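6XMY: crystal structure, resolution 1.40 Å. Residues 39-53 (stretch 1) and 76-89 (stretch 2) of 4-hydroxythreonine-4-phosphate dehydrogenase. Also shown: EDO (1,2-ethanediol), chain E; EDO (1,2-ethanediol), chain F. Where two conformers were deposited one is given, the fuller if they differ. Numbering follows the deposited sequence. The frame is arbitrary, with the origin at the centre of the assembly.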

# COMPACT_ATOMS: atom_id res chain seq x y z
N ILE A 39 -2.93 -7.46 -15.64
CA ILE A 39 -3.58 -7.97 -14.44
C ILE A 39 -3.08 -9.38 -14.15
O ILE A 39 -3.19 -10.26 -15.00
N LEU A 40 -2.58 -9.60 -12.94
CA LEU A 40 -2.28 -10.94 -12.45
C LEU A 40 -3.54 -11.50 -11.81
O LEU A 40 -4.02 -10.96 -10.81
N GLY A 41 -4.06 -12.59 -12.36
CA GLY A 41 -5.25 -13.18 -11.79
C GLY A 41 -5.76 -14.29 -12.68
O GLY A 41 -5.26 -14.53 -13.78
N ASP A 42 -6.78 -14.97 -12.17
CA ASP A 42 -7.41 -16.07 -12.89
C ASP A 42 -8.27 -15.50 -14.01
O ASP A 42 -9.16 -14.68 -13.77
N LEU A 43 -8.00 -15.91 -15.25
CA LEU A 43 -8.70 -15.32 -16.38
C LEU A 43 -10.19 -15.68 -16.37
O LEU A 43 -11.04 -14.83 -16.66
N SER A 44 -10.52 -16.93 -16.06
CA SER A 44 -11.93 -17.33 -15.96
C SER A 44 -12.66 -16.51 -14.91
O SER A 44 -13.82 -16.14 -15.09
N LEU A 45 -11.98 -16.25 -13.79
CA LEU A 45 -12.56 -15.42 -12.73
C LEU A 45 -12.84 -14.01 -13.25
O LEU A 45 -13.92 -13.46 -13.03
N LEU A 46 -11.86 -13.41 -13.92
CA LEU A 46 -12.06 -12.05 -14.43
C LEU A 46 -13.19 -12.01 -15.45
O LEU A 46 -14.02 -11.09 -15.43
N GLU A 47 -13.26 -13.01 -16.34
CA GLU A 47 -14.34 -13.05 -17.31
C GLU A 47 -15.69 -13.21 -16.63
O GLU A 47 -16.66 -12.55 -17.00
N ALA A 48 -15.76 -14.09 -15.62
CA ALA A 48 -17.03 -14.34 -14.94
C ALA A 48 -17.46 -13.13 -14.12
O ALA A 48 -18.65 -12.80 -14.06
N ARG A 49 -16.50 -12.47 -13.46
CA ARG A 49 -16.83 -11.27 -12.70
C ARG A 49 -17.30 -10.15 -13.61
O ARG A 49 -18.26 -9.44 -13.29
N ALA A 50 -16.68 -10.00 -14.79
CA ALA A 50 -17.14 -9.01 -15.76
C ALA A 50 -18.57 -9.30 -16.19
O ALA A 50 -19.40 -8.38 -16.30
N SER A 51 -18.89 -10.57 -16.43
CA SER A 51 -20.26 -10.93 -16.77
C SER A 51 -21.22 -10.59 -15.64
O SER A 51 -22.31 -10.06 -15.87
N GLU A 52 -20.83 -10.89 -14.39
CA GLU A 52 -21.70 -10.58 -13.26
C GLU A 52 -21.94 -9.08 -13.15
O GLU A 52 -23.04 -8.65 -12.76
N LEU A 53 -20.94 -8.28 -13.51
CA LEU A 53 -21.03 -6.82 -13.48
C LEU A 53 -21.64 -6.24 -14.74
O LEU A 53 -21.74 -5.01 -14.85
N THR A 76 -5.48 -6.75 -20.44
CA THR A 76 -4.45 -7.76 -20.62
C THR A 76 -4.19 -8.45 -19.29
O THR A 76 -4.03 -7.79 -18.26
N VAL A 77 -4.16 -9.79 -19.33
CA VAL A 77 -4.09 -10.62 -18.14
C VAL A 77 -2.91 -11.56 -18.25
O VAL A 77 -2.69 -12.16 -19.30
N TRP A 78 -2.16 -11.70 -17.14
CA TRP A 78 -1.20 -12.77 -16.92
C TRP A 78 -1.94 -13.84 -16.12
O TRP A 78 -2.11 -13.69 -14.91
N PRO A 79 -2.41 -14.90 -16.76
CA PRO A 79 -3.29 -15.84 -16.05
C PRO A 79 -2.57 -16.62 -14.96
O PRO A 79 -1.45 -17.10 -15.14
N VAL A 80 -3.24 -16.73 -13.82
CA VAL A 80 -2.80 -17.55 -12.70
C VAL A 80 -4.05 -18.27 -12.21
O VAL A 80 -5.04 -17.60 -11.89
N PRO A 81 -4.07 -19.59 -12.12
CA PRO A 81 -5.35 -20.30 -11.88
C PRO A 81 -5.69 -20.40 -10.39
O PRO A 81 -4.87 -20.82 -9.58
N CYS A 82 -6.94 -20.06 -10.06
CA CYS A 82 -7.45 -20.37 -8.73
C CYS A 82 -7.51 -21.88 -8.54
O CYS A 82 -7.70 -22.64 -9.50
N ALA A 83 -7.32 -22.33 -7.30
CA ALA A 83 -7.47 -23.76 -7.01
C ALA A 83 -8.92 -24.21 -7.13
O ALA A 83 -9.18 -25.36 -7.51
N ALA A 84 -9.87 -23.33 -6.83
CA ALA A 84 -11.28 -23.64 -6.91
C ALA A 84 -12.02 -22.46 -7.53
O ALA A 84 -11.63 -21.30 -7.31
N PRO A 85 -13.07 -22.72 -8.29
CA PRO A 85 -13.88 -21.63 -8.84
C PRO A 85 -14.40 -20.74 -7.72
O PRO A 85 -14.70 -21.20 -6.62
N VAL A 86 -14.52 -19.46 -8.05
CA VAL A 86 -14.76 -18.40 -7.08
C VAL A 86 -16.24 -18.07 -7.05
O VAL A 86 -16.90 -18.00 -8.10
N ILE A 87 -16.77 -17.85 -5.86
CA ILE A 87 -18.12 -17.34 -5.66
C ILE A 87 -17.98 -15.96 -5.03
O ILE A 87 -17.32 -15.82 -3.99
N SER A 88 -18.56 -14.94 -5.66
CA SER A 88 -18.42 -13.57 -5.17
C SER A 88 -18.82 -13.46 -3.71
O SER A 88 -19.90 -13.92 -3.32
N GLY A 89 -17.96 -12.83 -2.92
CA GLY A 89 -18.24 -12.59 -1.51
C GLY A 89 -17.97 -13.76 -0.59
O GLY A 89 -18.09 -13.60 0.63

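Val77 lies at the apolar centre of the contact. Its chi1 is t, and its CG2 meets Leu46 CD1 at 3.8 Å and Leu43 CD1 at 4.0 Å. Leu46 (m, t) points toward stretch 2 from the helix, whereas Leu43 (t, p) leaves its backbone sideways. Ile39 (m, m) lies on the same sheet face as Val77, its bridge partner, with Ile39 CB 4.5 Å from Val77 CG2. Gly41 also pairs on this face, with Pro79, and has no side chain to add. Leu43 CB reaches Pro79 CB at 4.4 Å.

Leu40 and Trp78 occupy the other face. Leu40 (m, t) sets its CD2 3.7 Å from Trp78 CG, oblique to the ring, and 4.2 Å from Val80 CG2. Trp78 has chi1 t, and the end of its side chain leads away from stretch 1.

Further along the helix, Leu45 (t, p) points toward Val86, whose chi1 is t. Leu45 CD1 lies 3.8 Å from Val86 CB.

Asp42 joins the helix start to the loop of stretch 2. Its chi1 is t. Cys82 N donates to Asp42 OD2 at 2.8 Å, while Leu45 N donates to Asp42 OD1 at 2.8 Å as a capping bond. One carboxylate thus serves both stretches.

The polar edge gathers around Arg49, Glu52 and Ser88. Ser88 (m) points toward the helix, and its OG donates to Glu52 OE1 at 2.6 Å. Ser88 OG also lies over one face of the Arg49 guanidinium. The ethanediol of chain E fills the space beside them. Arg49 NE donates to its O2 at 2.8 Å, Arg49 NH2 to its O1 at 2.8 Å, and its O2 donates to Glu52 OE1 at a very short 2.4 Å. The chain F ethanediol binds backbone instead: its O1 accepts from Val86 N at 3.0 Å. Both diols probably come from the crystallisation liquor.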

# COMPACT_ATOMS: atom_id res chain seq x y z
CB ILE A 39 -5.11 -8.00 -14.59
CG1 ILE A 39 -5.64 -6.66 -15.12
CG2 ILE A 39 -5.76 -8.41 -13.28
CD1 ILE A 39 -5.22 -5.45 -14.31
CB LEU A 40 -1.22 -10.87 -11.36
CG LEU A 40 0.24 -10.75 -11.74
CD1 LEU A 40 1.00 -10.53 -10.45
CD2 LEU A 40 0.72 -12.02 -12.49
CB ASP A 42 -8.21 -16.90 -11.89
CG ASP A 42 -8.93 -18.07 -12.52
OD1 ASP A 42 -9.70 -17.84 -13.46
OD2 ASP A 42 -8.73 -19.21 -12.05
CB LEU A 43 -8.04 -15.74 -17.70
CG LEU A 43 -8.69 -15.23 -18.98
CD1 LEU A 43 -8.71 -13.71 -19.01
CD2 LEU A 43 -7.95 -15.78 -20.19
CB SER A 44 -12.03 -18.81 -15.62
OG SER A 44 -11.49 -19.61 -16.65
CB LEU A 45 -11.60 -15.36 -11.55
CG LEU A 45 -11.80 -14.17 -10.60
CD1 LEU A 45 -13.11 -14.34 -9.81
CD2 LEU A 45 -10.63 -14.07 -9.67
CB LEU A 46 -10.74 -11.52 -15.01
CG LEU A 46 -9.68 -11.25 -13.94
CD1 LEU A 46 -8.29 -11.10 -14.55
CD2 LEU A 46 -10.05 -9.99 -13.16
CB GLU A 47 -14.12 -14.19 -18.32
CG GLU A 47 -12.94 -13.92 -19.26
CD GLU A 47 -12.47 -15.14 -20.04
OE1 GLU A 47 -12.83 -16.28 -19.67
OE2 GLU A 47 -11.72 -14.96 -21.02
CB ALA A 48 -16.93 -15.58 -14.05
CB ARG A 49 -15.63 -10.86 -11.84
CG ARG A 49 -15.90 -9.73 -10.83
CD ARG A 49 -16.90 -10.13 -9.72
NE ARG A 49 -16.51 -11.36 -9.03
CZ ARG A 49 -15.66 -11.43 -8.00
NH1 ARG A 49 -15.08 -10.32 -7.53
NH2 ARG A 49 -15.39 -12.61 -7.46
CB ALA A 50 -16.19 -8.99 -16.97
CB SER A 51 -20.34 -12.41 -17.12
OG SER A 51 -19.68 -12.67 -18.35
CB GLU A 52 -21.08 -11.13 -11.97
CG GLU A 52 -21.99 -10.96 -10.75
CD GLU A 52 -21.38 -11.49 -9.46
OE1 GLU A 52 -20.20 -11.89 -9.46
OE2 GLU A 52 -22.10 -11.50 -8.44
CB LEU A 53 -19.64 -6.22 -13.26
CG LEU A 53 -18.99 -6.53 -11.91
CD1 LEU A 53 -17.55 -6.09 -11.92
CD2 LEU A 53 -19.75 -5.83 -10.78
CB THR A 76 -3.17 -7.11 -21.16
OG1 THR A 76 -3.44 -6.60 -22.48
CG2 THR A 76 -2.03 -8.13 -21.24
CB VAL A 77 -5.40 -11.42 -17.97
CG1 VAL A 77 -5.35 -12.31 -16.72
CG2 VAL A 77 -6.63 -10.50 -17.95
CB TRP A 78 0.02 -12.26 -16.14
CG TRP A 78 1.09 -13.31 -15.92
CD1 TRP A 78 0.95 -14.50 -15.28
CD2 TRP A 78 2.47 -13.24 -16.34
NE1 TRP A 78 2.14 -15.19 -15.28
CE2 TRP A 78 3.08 -14.45 -15.93
CE3 TRP A 78 3.23 -12.30 -17.03
CZ2 TRP A 78 4.43 -14.72 -16.18
CZ3 TRP A 78 4.58 -12.57 -17.29
CH2 TRP A 78 5.17 -13.78 -16.85
CB PRO A 79 -3.78 -16.77 -17.17
CG PRO A 79 -3.63 -15.94 -18.43
CD PRO A 79 -2.35 -15.20 -18.20
CB VAL A 80 -2.22 -16.70 -11.56
CG1 VAL A 80 -1.73 -17.59 -10.43
CG2 VAL A 80 -1.10 -15.78 -12.06
CB PRO A 81 -5.09 -21.69 -12.47
CG PRO A 81 -3.58 -21.88 -12.33
CD PRO A 81 -2.98 -20.51 -12.50
CB CYS A 82 -8.86 -19.80 -8.54
SG CYS A 82 -8.94 -18.02 -8.49
CB ALA A 83 -6.93 -24.08 -5.62
CB ALA A 84 -11.88 -23.95 -5.53
CB PRO A 85 -15.02 -22.36 -9.55
CG PRO A 85 -14.42 -23.65 -9.95
CD PRO A 85 -13.49 -24.03 -8.83
CB VAL A 86 -13.92 -17.16 -7.44
CG1 VAL A 86 -14.19 -16.03 -6.44
CG2 VAL A 86 -12.42 -17.50 -7.47
CB ILE A 87 -18.94 -18.29 -4.77
CG1 ILE A 87 -19.10 -19.64 -5.47
CG2 ILE A 87 -20.30 -17.68 -4.43
CD1 ILE A 87 -19.55 -20.74 -4.54
CB SER A 88 -19.27 -12.63 -6.01
OG SER A 88 -18.89 -12.71 -7.36
C1 EDO E . -16.94 -14.95 -10.15
O1 EDO E . -16.75 -14.71 -8.76
C2 EDO E . -18.31 -14.42 -10.55
O2 EDO E . -18.30 -13.01 -10.35
C1 EDO F . -14.25 -18.70 -11.93
O1 EDO F . -13.49 -18.72 -10.72
C2 EDO F . -15.64 -18.14 -11.68
O2 EDO F . -16.39 -18.99 -10.80